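Local coordinates for xanthomonas outer protein D (Xanthomonas euvesicatoria, PDB 2OIX) that is a type III secreted virulence effector and cysteine protease of the Ulp1 family that removes SUMO from proteins, present here as its inactivated catalytic domain, at residues A91-R105 with L117-Q130. The protein carries 1 engineered substitution. Residues are numbered along the deposited sequence; the frame is centred on the assembly and turned at random.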
ATOM      1  N   ALA A  91       0.182  -9.357   7.218  1.00 19.72           N
ATOM      2  CA  ALA A  91      -0.442  -8.118   6.727  1.00 19.80           C
ATOM      3  C   ALA A  91      -0.131  -6.994   7.711  1.00 18.87           C
ATOM      4  O   ALA A  91      -0.116  -7.225   8.955  1.00 18.88           O
ATOM      5  CB  ALA A  91      -1.964  -8.364   6.565  1.00 20.01           C
ATOM      6  N   TYR A  92       0.190  -5.793   7.185  1.00 19.86           N
ATOM      7  CA  TYR A  92       0.699  -4.687   7.952  1.00 20.98           C
ATOM      8  C   TYR A  92      -0.051  -3.424   7.540  1.00 21.05           C
ATOM      9  O   TYR A  92      -0.151  -3.122   6.340  1.00 21.37           O
ATOM     10  CB  TYR A  92       2.176  -4.432   7.624  1.00 20.95           C
ATOM     11  CG  TYR A  92       3.028  -5.694   7.780  1.00 20.05           C
ATOM     12  CD1 TYR A  92       3.617  -6.024   9.034  1.00 18.78           C
ATOM     13  CD2 TYR A  92       3.272  -6.540   6.679  1.00 21.51           C
ATOM     14  CE1 TYR A  92       4.406  -7.218   9.182  1.00 22.77           C
ATOM     15  CE2 TYR A  92       4.078  -7.754   6.824  1.00 20.89           C
ATOM     16  CZ  TYR A  92       4.598  -8.056   8.086  1.00 20.86           C
ATOM     17  OH  TYR A  92       5.377  -9.136   8.240  1.00 22.34           O
ATOM     18  N   HIS A  93      -0.620  -2.730   8.517  1.00 20.25           N
ATOM     19  CA  HIS A  93      -1.299  -1.453   8.245  1.00 21.18           C
ATOM     20  C   HIS A  93      -0.571  -0.251   8.831  1.00 21.67           C
ATOM     21  O   HIS A  93      -0.273  -0.227  10.043  1.00 22.51           O
ATOM     22  CB  HIS A  93      -2.771  -1.549   8.737  1.00 21.58           C
ATOM     23  CG  HIS A  93      -3.595  -0.340   8.380  1.00 21.25           C
ATOM     24  ND1 HIS A  93      -4.310   0.382   9.313  1.00 20.11           N
ATOM     25  CD2 HIS A  93      -3.827   0.263   7.186  1.00 20.55           C
ATOM     26  CE1 HIS A  93      -4.913   1.401   8.722  1.00 25.12           C
ATOM     27  NE2 HIS A  93      -4.623   1.362   7.432  1.00 24.47           N
ATOM     28  N   TYR A  94      -0.286   0.745   7.982  1.00 19.71           N
ATOM     29  CA  TYR A  94       0.434   1.977   8.346  1.00 21.65           C
ATOM     30  C   TYR A  94      -0.517   3.159   8.155  1.00 21.28           C
ATOM     31  O   TYR A  94      -1.024   3.406   7.045  1.00 19.83           O
ATOM     32  CB  TYR A  94       1.695   2.175   7.500  1.00 21.05           C
ATOM     33  CG  TYR A  94       2.667   0.958   7.453  1.00 21.17           C
ATOM     34  CD1 TYR A  94       3.732   0.888   8.340  1.00 22.84           C
ATOM     35  CD2 TYR A  94       2.564  -0.035   6.479  1.00 23.11           C
ATOM     36  CE1 TYR A  94       4.655  -0.160   8.319  1.00 19.28           C
ATOM     37  CE2 TYR A  94       3.485  -1.126   6.428  1.00 22.65           C
ATOM     38  CZ  TYR A  94       4.551  -1.157   7.362  1.00 19.65           C
ATOM     39  OH  TYR A  94       5.463  -2.182   7.355  1.00 18.80           O
ATOM     40  N   ASP A  95      -0.798   3.828   9.257  1.00 22.16           N
ATOM     41  CA  ASP A  95      -1.648   5.021   9.236  1.00 24.72           C
ATOM     42  C   ASP A  95      -0.918   6.186   9.889  1.00 26.66           C
ATOM     43  O   ASP A  95      -0.495   6.097  11.037  1.00 25.47           O
ATOM     44  CB  ASP A  95      -2.970   4.687   9.947  1.00 23.59           C
ATOM     45  CG  ASP A  95      -3.992   5.835   9.885  1.00 22.71           C
ATOM     46  OD1 ASP A  95      -5.177   5.585  10.189  1.00 25.45           O
ATOM     47  OD2 ASP A  95      -3.631   6.992   9.569  1.00 22.51           O
ATOM     48  N   SER A  96      -0.770   7.292   9.172  1.00 32.51           N
ATOM     49  CA  SER A  96       0.050   8.331   9.632  1.00 36.30           C
ATOM     50  C   SER A  96      -0.752   9.349  10.452  1.00 37.52           C
ATOM     51  O   SER A  96      -0.191  10.378  10.941  1.00 37.96           O
ATOM     52  CB  SER A  96       0.660   8.981   8.409  1.00 37.80           C
ATOM     53  OG  SER A  96      -0.347   9.512   7.562  1.00 40.37           O
ATOM     54  N   MET A  97      -2.063   9.120  10.567  1.00 38.68           N
ATOM     55  CA  MET A  97      -2.973  10.088  11.195  1.00 41.79           C
ATOM     56  C   MET A  97      -2.742  10.077  12.678  1.00 42.50           C
ATOM     57  O   MET A  97      -2.813   9.020  13.305  1.00 42.79           O
ATOM     58  CB  MET A  97      -4.449   9.781  10.912  1.00 41.10           C
ATOM     59  CG  MET A  97      -5.410  10.935  11.319  1.00 43.66           C
ATOM     60  SD  MET A  97      -7.183  10.571  11.055  1.00 43.05           S
ATOM     61  CE  MET A  97      -7.372  11.176   9.363  1.00 45.70           C
ATOM     62  N   ALA A  98      -2.473  11.261  13.217  1.00 43.87           N
ATOM     63  CA  ALA A  98      -2.142  11.484  14.630  1.00 44.31           C
ATOM     64  C   ALA A  98      -3.188  10.913  15.598  1.00 44.75           C
ATOM     65  O   ALA A  98      -2.852  10.153  16.517  1.00 45.09           O
ATOM     66  CB  ALA A  98      -1.940  12.973  14.887  1.00 44.67           C
ATOM     67  N   GLN A  99      -4.446  11.303  15.399  1.00 44.26           N
ATOM     68  CA  GLN A  99      -5.552  10.721  16.145  1.00 43.74           C
ATOM     69  C   GLN A  99      -6.383   9.842  15.214  1.00 43.11           C
ATOM     70  O   GLN A  99      -7.217  10.332  14.437  1.00 42.67           O
ATOM     71  CB  GLN A  99      -6.393  11.806  16.830  1.00 43.71           C
ATOM     72  CG  GLN A  99      -5.738  12.397  18.083  1.00 44.21           C
ATOM     73  CD  GLN A  99      -6.252  13.781  18.419  1.00 45.36           C
ATOM     74  OE1 GLN A  99      -6.867  14.448  17.584  1.00 46.07           O
ATOM     75  NE2 GLN A  99      -6.001  14.227  19.651  1.00 46.12           N
ATOM     76  N   LYS A 100      -6.120   8.539  15.293  1.00 42.46           N
ATOM     77  CA  LYS A 100      -6.821   7.532  14.491  1.00 41.73           C
ATOM     78  C   LYS A 100      -8.333   7.669  14.594  1.00 40.66           C
ATOM     79  O   LYS A 100      -8.884   8.082  15.625  1.00 40.82           O
ATOM     80  CB  LYS A 100      -6.373   6.106  14.875  1.00 42.34           C
ATOM     81  CG  LYS A 100      -5.097   5.570  14.172  1.00 43.07           C
ATOM     82  CD  LYS A 100      -3.838   6.441  14.373  1.00 46.50           C
ATOM     83  CE  LYS A 100      -2.589   5.844  13.708  1.00 44.56           C
ATOM     84  NZ  LYS A 100      -1.371   6.729  13.763  1.00 44.96           N
ATOM     85  N   ASP A 101      -8.988   7.330  13.490  1.00 39.17           N
ATOM     86  CA  ASP A 101     -10.444   7.314  13.345  1.00 37.23           C
ATOM     87  C   ASP A 101     -10.818   5.866  13.033  1.00 35.01           C
ATOM     88  O   ASP A 101     -10.079   5.217  12.270  1.00 36.00           O
ATOM     89  CB  ASP A 101     -10.795   8.210  12.152  1.00 37.87           C
ATOM     90  CG  ASP A 101     -12.214   8.042  11.686  1.00 38.08           C
ATOM     91  OD1 ASP A 101     -13.132   8.363  12.456  1.00 39.98           O
ATOM     92  OD2 ASP A 101     -12.401   7.611  10.535  1.00 40.99           O
ATOM     93  N   PRO A 102     -11.945   5.351  13.580  1.00 32.50           N
ATOM     94  CA  PRO A 102     -12.232   3.910  13.324  1.00 30.38           C
ATOM     95  C   PRO A 102     -12.460   3.610  11.854  1.00 28.38           C
ATOM     96  O   PRO A 102     -12.233   2.473  11.422  1.00 26.57           O
ATOM     97  CB  PRO A 102     -13.499   3.609  14.147  1.00 30.35           C
ATOM     98  CG  PRO A 102     -14.059   4.971  14.549  1.00 31.89           C
ATOM     99  CD  PRO A 102     -12.989   6.012  14.378  1.00 32.30           C
ATOM    100  N   GLN A 103     -12.824   4.616  11.056  1.00 27.25           N
ATOM    101  CA  GLN A 103     -13.113   4.316   9.651  1.00 28.17           C
ATOM    102  C   GLN A 103     -11.904   3.764   8.891  1.00 26.74           C
ATOM    103  O   GLN A 103     -12.047   2.792   8.150  1.00 26.19           O
ATOM    104  CB  GLN A 103     -13.816   5.448   8.858  1.00 28.82           C
ATOM    105  CG  GLN A 103     -14.462   4.854   7.556  1.00 32.00           C
ATOM    106  CD  GLN A 103     -15.233   5.819   6.669  1.00 32.55           C
ATOM    107  OE1 GLN A 103     -15.832   6.793   7.143  1.00 38.82           O
ATOM    108  NE2 GLN A 103     -15.215   5.553   5.349  1.00 35.62           N
ATOM    109  N   GLN A 104     -10.731   4.346   9.100  1.00 25.71           N
ATOM    110  CA  GLN A 104      -9.543   3.959   8.300  1.00 26.28           C
ATOM    111  C   GLN A 104      -9.138   2.487   8.467  1.00 26.38           C
ATOM    112  O   GLN A 104      -8.942   1.763   7.474  1.00 26.18           O
ATOM    113  CB  GLN A 104      -8.360   4.899   8.614  1.00 26.20           C
ATOM    114  CG  GLN A 104      -7.271   4.802   7.517  1.00 24.88           C
ATOM    115  CD  GLN A 104      -7.669   5.496   6.190  1.00 25.99           C
ATOM    116  OE1 GLN A 104      -8.618   6.257   6.143  1.00 27.05           O
ATOM    117  NE2 GLN A 104      -6.897   5.272   5.148  1.00 24.50           N
ATOM    118  N   ARG A 105      -9.053   2.025   9.722  1.00 25.82           N
ATOM    119  CA  ARG A 105      -8.697   0.640   9.949  1.00 26.92           C
ATOM    120  C   ARG A 105      -9.823  -0.290   9.478  1.00 26.24           C
ATOM    121  O   ARG A 105      -9.545  -1.366   8.982  1.00 26.36           O
ATOM    122  CB  ARG A 105      -8.341   0.393  11.414  1.00 28.44           C
ATOM    123  CG  ARG A 105      -8.052  -1.042  11.754  1.00 28.81           C
ATOM    124  CD  ARG A 105      -6.842  -1.653  11.044  1.00 30.63           C
ATOM    125  NE  ARG A 105      -6.852  -3.097  11.281  1.00 33.59           N
ATOM    126  CZ  ARG A 105      -6.021  -3.758  12.087  1.00 34.47           C
ATOM    127  NH1 ARG A 105      -5.035  -3.143  12.735  1.00 30.54           N
ATOM    128  NH2 ARG A 105      -6.172  -5.057  12.224  1.00 34.62           N
ATOM    129  N   LEU A 117      -8.268 -12.811   3.886  1.00 28.83           N
ATOM    130  CA  LEU A 117      -7.392 -12.809   5.054  1.00 28.29           C
ATOM    131  C   LEU A 117      -8.198 -12.737   6.325  1.00 28.53           C
ATOM    132  O   LEU A 117      -9.387 -12.417   6.297  1.00 29.38           O
ATOM    133  CB  LEU A 117      -6.388 -11.633   5.001  1.00 28.83           C
ATOM    134  CG  LEU A 117      -5.603 -11.520   3.685  1.00 31.71           C
ATOM    135  CD1 LEU A 117      -4.595 -10.443   3.889  1.00 34.08           C
ATOM    136  CD2 LEU A 117      -4.946 -12.846   3.310  1.00 31.74           C
ATOM    137  N   ASP A 118      -7.569 -13.112   7.432  1.00 28.15           N
ATOM    138  CA  ASP A 118      -8.157 -12.927   8.744  1.00 27.40           C
ATOM    139  C   ASP A 118      -7.750 -11.522   9.175  1.00 27.24           C
ATOM    140  O   ASP A 118      -6.605 -11.303   9.529  1.00 28.05           O
ATOM    141  CB  ASP A 118      -7.583 -13.938   9.733  1.00 27.50           C
ATOM    142  CG  ASP A 118      -8.099 -13.715  11.149  1.00 29.69           C
ATOM    143  OD1 ASP A 118      -8.848 -12.721  11.362  1.00 29.76           O
ATOM    144  OD2 ASP A 118      -7.760 -14.528  12.046  1.00 28.86           O
ATOM    145  N   TYR A 119      -8.694 -10.595   9.174  1.00 27.32           N
ATOM    146  CA  TYR A 119      -8.388  -9.185   9.450  1.00 27.35           C
ATOM    147  C   TYR A 119      -7.796  -8.981  10.847  1.00 27.13           C
ATOM    148  O   TYR A 119      -7.070  -8.018  11.085  1.00 27.15           O
ATOM    149  CB  TYR A 119      -9.634  -8.295   9.220  1.00 27.78           C
ATOM    150  CG  TYR A 119     -10.636  -8.366  10.342  1.00 26.82           C
ATOM    151  CD1 TYR A 119     -10.537  -7.514  11.454  1.00 26.99           C
ATOM    152  CD2 TYR A 119     -11.651  -9.337  10.335  1.00 28.05           C
ATOM    153  CE1 TYR A 119     -11.459  -7.617  12.536  1.00 27.43           C
ATOM    154  CE2 TYR A 119     -12.566  -9.437  11.392  1.00 29.47           C
ATOM    155  CZ  TYR A 119     -12.459  -8.585  12.480  1.00 27.00           C
ATOM    156  OH  TYR A 119     -13.371  -8.727  13.495  1.00 29.70           O
ATOM    157  N   GLN A 120      -8.089  -9.898  11.761  1.00 28.30           N
ATOM    158  CA  GLN A 120      -7.596  -9.788  13.118  1.00 28.70           C
ATOM    159  C   GLN A 120      -6.088  -9.994  13.174  1.00 28.49           C
ATOM    160  O   GLN A 120      -5.450  -9.543  14.123  1.00 29.14           O
ATOM    161  CB  GLN A 120      -8.310 -10.765  14.035  1.00 29.63           C
ATOM    162  CG  GLN A 120      -9.731 -10.370  14.270  1.00 31.91           C
ATOM    163  CD  GLN A 120     -10.336 -11.103  15.438  1.00 37.35           C
ATOM    164  OE1 GLN A 120     -11.281 -11.886  15.284  1.00 38.42           O
ATOM    165  NE2 GLN A 120      -9.785 -10.865  16.622  1.00 39.54           N
ATOM    166  N   GLN A 121      -5.530 -10.634  12.147  1.00 27.17           N
ATOM    167  CA  GLN A 121      -4.076 -10.832  12.066  1.00 28.17           C
ATOM    168  C   GLN A 121      -3.266  -9.632  11.579  1.00 27.40           C
ATOM    169  O   GLN A 121      -2.035  -9.659  11.704  1.00 27.08           O
ATOM    170  CB  GLN A 121      -3.705 -12.043  11.205  1.00 28.44           C
ATOM    171  CG  GLN A 121      -4.160 -13.396  11.756  1.00 32.26           C
ATOM    172  CD  GLN A 121      -3.991 -13.553  13.249  1.00 36.38           C
ATOM    173  OE1 GLN A 121      -4.950 -13.858  13.954  1.00 42.84           O
ATOM    174  NE2 GLN A 121      -2.774 -13.376  13.745  1.00 37.01           N
ATOM    175  N   THR A 122      -3.916  -8.603  11.028  1.00 27.65           N
ATOM    176  CA  THR A 122      -3.184  -7.432  10.490  1.00 27.14           C
ATOM    177  C   THR A 122      -2.515  -6.613  11.602  1.00 27.06           C
ATOM    178  O   THR A 122      -3.179  -6.221  12.590  1.00 28.07           O
ATOM    179  CB  THR A 122      -4.120  -6.489   9.649  1.00 26.77           C
ATOM    180  OG1 THR A 122      -4.747  -7.236   8.588  1.00 30.28           O
ATOM    181  CG2 THR A 122      -3.370  -5.280   9.124  1.00 28.55           C
ATOM    182  N   HIS A 123      -1.226  -6.336  11.448  1.00 26.09           N
ATOM    183  CA  HIS A 123      -0.484  -5.636  12.475  1.00 26.11           C
ATOM    184  C   HIS A 123      -0.681  -4.159  12.282  1.00 26.57           C
ATOM    185  O   HIS A 123      -0.516  -3.669  11.164  1.00 28.20           O
ATOM    186  CB  HIS A 123       1.008  -5.967  12.396  1.00 26.40           C
ATOM    187  CG  HIS A 123       1.325  -7.416  12.556  1.00 29.65           C
ATOM    188  ND1 HIS A 123       1.421  -8.014  13.790  1.00 32.71           N
ATOM    189  CD2 HIS A 123       1.574  -8.386  11.645  1.00 32.59           C
ATOM    190  CE1 HIS A 123       1.717  -9.295  13.636  1.00 35.55           C
ATOM    191  NE2 HIS A 123       1.805  -9.550  12.342  1.00 35.48           N
ATOM    192  N   GLU A 124      -1.074  -3.431  13.322  1.00 26.46           N
ATOM    193  CA  GLU A 124      -1.063  -1.970  13.224  1.00 27.94           C
ATOM    194  C   GLU A 124       0.358  -1.450  13.448  1.00 28.41           C
ATOM    195  O   GLU A 124       0.854  -1.453  14.579  1.00 28.43           O
ATOM    196  CB  GLU A 124      -2.021  -1.333  14.246  1.00 28.01           C
ATOM    197  CG  GLU A 124      -2.321   0.140  13.986  1.00 30.30           C
ATOM    198  CD  GLU A 124      -3.153   0.391  12.694  1.00 34.29           C
ATOM    199  OE1 GLU A 124      -3.868  -0.520  12.227  1.00 35.61           O
ATOM    200  OE2 GLU A 124      -3.083   1.511  12.162  1.00 36.63           O
ATOM    201  N   MET A 125       0.990  -0.958  12.383  1.00 28.95           N
ATOM    202  CA  MET A 125       2.421  -0.647  12.403  1.00 29.38           C
ATOM    203  C   MET A 125       2.725   0.818  12.561  1.00 30.59           C
ATOM    204  O   MET A 125       1.966   1.656  12.089  1.00 30.81           O
ATOM    205  CB  MET A 125       3.070  -1.136  11.117  1.00 28.93           C
ATOM    206  CG  MET A 125       2.902  -2.617  10.894  1.00 28.51           C
ATOM    207  SD  MET A 125       3.950  -3.571  11.956  1.00 30.16           S
ATOM    208  CE  MET A 125       5.581  -3.297  11.260  1.00 28.84           C
ATOM    209  N   PRO A 126       3.853   1.132  13.236  1.00 31.34           N
ATOM    210  CA  PRO A 126       4.278   2.523  13.312  1.00 31.53           C
ATOM    211  C   PRO A 126       4.820   3.058  11.979  1.00 30.63           C
ATOM    212  O   PRO A 126       5.591   2.381  11.234  1.00 30.37           O
ATOM    213  CB  PRO A 126       5.359   2.512  14.396  1.00 32.02           C
ATOM    214  CG  PRO A 126       5.949   1.125  14.348  1.00 32.14           C
ATOM    215  CD  PRO A 126       4.782   0.217  13.940  1.00 31.71           C
ATOM    216  N   ILE A 127       4.393   4.286  11.701  1.00 30.71           N
ATOM    217  CA  ILE A 127       4.840   5.052  10.562  1.00 29.91           C
ATOM    218  C   ILE A 127       4.952   6.501  11.039  1.00 29.72           C
ATOM    219  O   ILE A 127       4.192   6.924  11.910  1.00 29.36           O
ATOM    220  CB  ILE A 127       3.849   4.944   9.402  1.00 29.87           C
ATOM    221  CG1 ILE A 127       4.353   5.700   8.172  1.00 29.95           C
ATOM    222  CG2 ILE A 127       2.443   5.415   9.852  1.00 31.38           C
ATOM    223  CD1 ILE A 127       3.775   5.181   6.867  1.00 29.36           C
ATOM    224  N   ALA A 128       5.900   7.242  10.478  1.00 29.29           N
ATOM    225  CA  ALA A 128       6.027   8.668  10.790  1.00 30.58           C
ATOM    226  C   ALA A 128       4.623   9.293  10.855  1.00 31.10           C
ATOM    227  O   ALA A 128       3.777   9.024   9.981  1.00 30.79           O
ATOM    228  CB  ALA A 128       6.879   9.365   9.741  1.00 29.12           C
ATOM    229  N   ILE A 129       4.375  10.096  11.895  1.00 32.01           N
ATOM    230  CA  ILE A 129       3.075  10.735  12.066  1.00 33.71           C
ATOM    231  C   ILE A 129       3.003  12.061  11.293  1.00 34.16           C
ATOM    232  O   ILE A 129       3.846  12.969  11.486  1.00 32.95           O
ATOM    233  CB  ILE A 129       2.694  10.913  13.585  1.00 33.65           C
ATOM    234  CG1 ILE A 129       2.165   9.579  14.139  1.00 35.03           C
ATOM    235  CG2 ILE A 129       1.638  12.013  13.772  1.00 34.20           C
ATOM    236  CD1 ILE A 129       1.935   9.553  15.667  1.00 34.93           C
ATOM    237  N   GLN A 130       1.991  12.181  10.432  1.00 34.47           N
ATOM    238  CA  GLN A 130       1.821  13.411   9.648  1.00 35.43           C
ATOM    239  C   GLN A 130       1.652  14.664  10.522  1.00 35.94           C
ATOM    240  O   GLN A 130       0.897  14.665  11.502  1.00 35.60           O
ATOM    241  CB  GLN A 130       0.689  13.265   8.618  1.00 35.07           C
ATOM    242  CG  GLN A 130      -0.686  13.129   9.218  1.00 35.59           C
ATOM    243  CD  GLN A 130      -1.710  12.689   8.193  1.00 35.18           C
ATOM    244  OE1 GLN A 130      -1.688  11.552   7.722  1.00 33.53           O
ATOM    245  NE2 GLN A 130      -2.616  13.588   7.847  1.00 33.50           N
TER
HETATM  246  O   HOH W   1      -0.041 -10.565   9.949  1.00 40.74           O
HETATM  247  O   HOH W   2      -0.386   2.478  11.854  1.00 35.82           O
HETATM  248  O   HOH W   3      -5.712   3.250  11.388  1.00 40.92           O
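Glu-124 OE1 is gripped by two donors, His-93 ND1 and Arg-105 NH1. His-93 ND1 reaches OE1 from the syn side at 3.1 Å, with the oxygen close to the imidazole plane. The ring and the carboxylate are turned 69° apart. Arg-105 NH1 takes the anti lone pair of the same OE1 at 2.9 Å, a salt bridge. Guanidinium and carboxylate are nearly coplanar, 18° apart, and the two side chains run past each other in opposite directions. A bend in the Glu-124 chain (chi2 68°) brings the carboxylate back to these donors. Thr-122 CG2 lies over the centre of the Arg-105 guanidinium, 4.2 Å above its plane. Asp-109 forms a salt bridge with Arg-105 NE, and Ser-77 OG is hydrogen-bonded to His-93 NE2.

The segments belong to a beta-alpha-beta unit: strand 90-94, helix 102-114 and edge strand 123-125, which runs parallel to 90-94. His-93 bonds in both directions; its N meets His-123 O at 2.8 Å and its O accepts from Met-125 N.

Met-125 lies on the sheet face of Tyr-92 and Tyr-94. Its CG lies over one face of the Tyr-94 ring, while CB touches Tyr-94 CE1 at 3.4 Å. Its SD sits at the edge of the Tyr-92 ring, 5.2 Å from the centroid. The His-123 ring runs alongside Tyr-92 at a small tilt, displaced too far for a real stack. Tyr-92 OH bonds Arg-162 NH1, and Tyr-94 OH bonds the backbone O of Arg-162.

Past the strands, Gln-130 N donates to Ser-96 O at 2.9 Å. Asp-95 OD2 closes an Asx turn by accepting Met-97 N at 2.8 Å. It also bonds His-75, a pair consistent with the His-Asp of the Ulp1-type catalytic triad, while Gln-130, probably the oxyanion-hole glutamine, touches engineered Ala-136, probably in place of the catalytic cysteine.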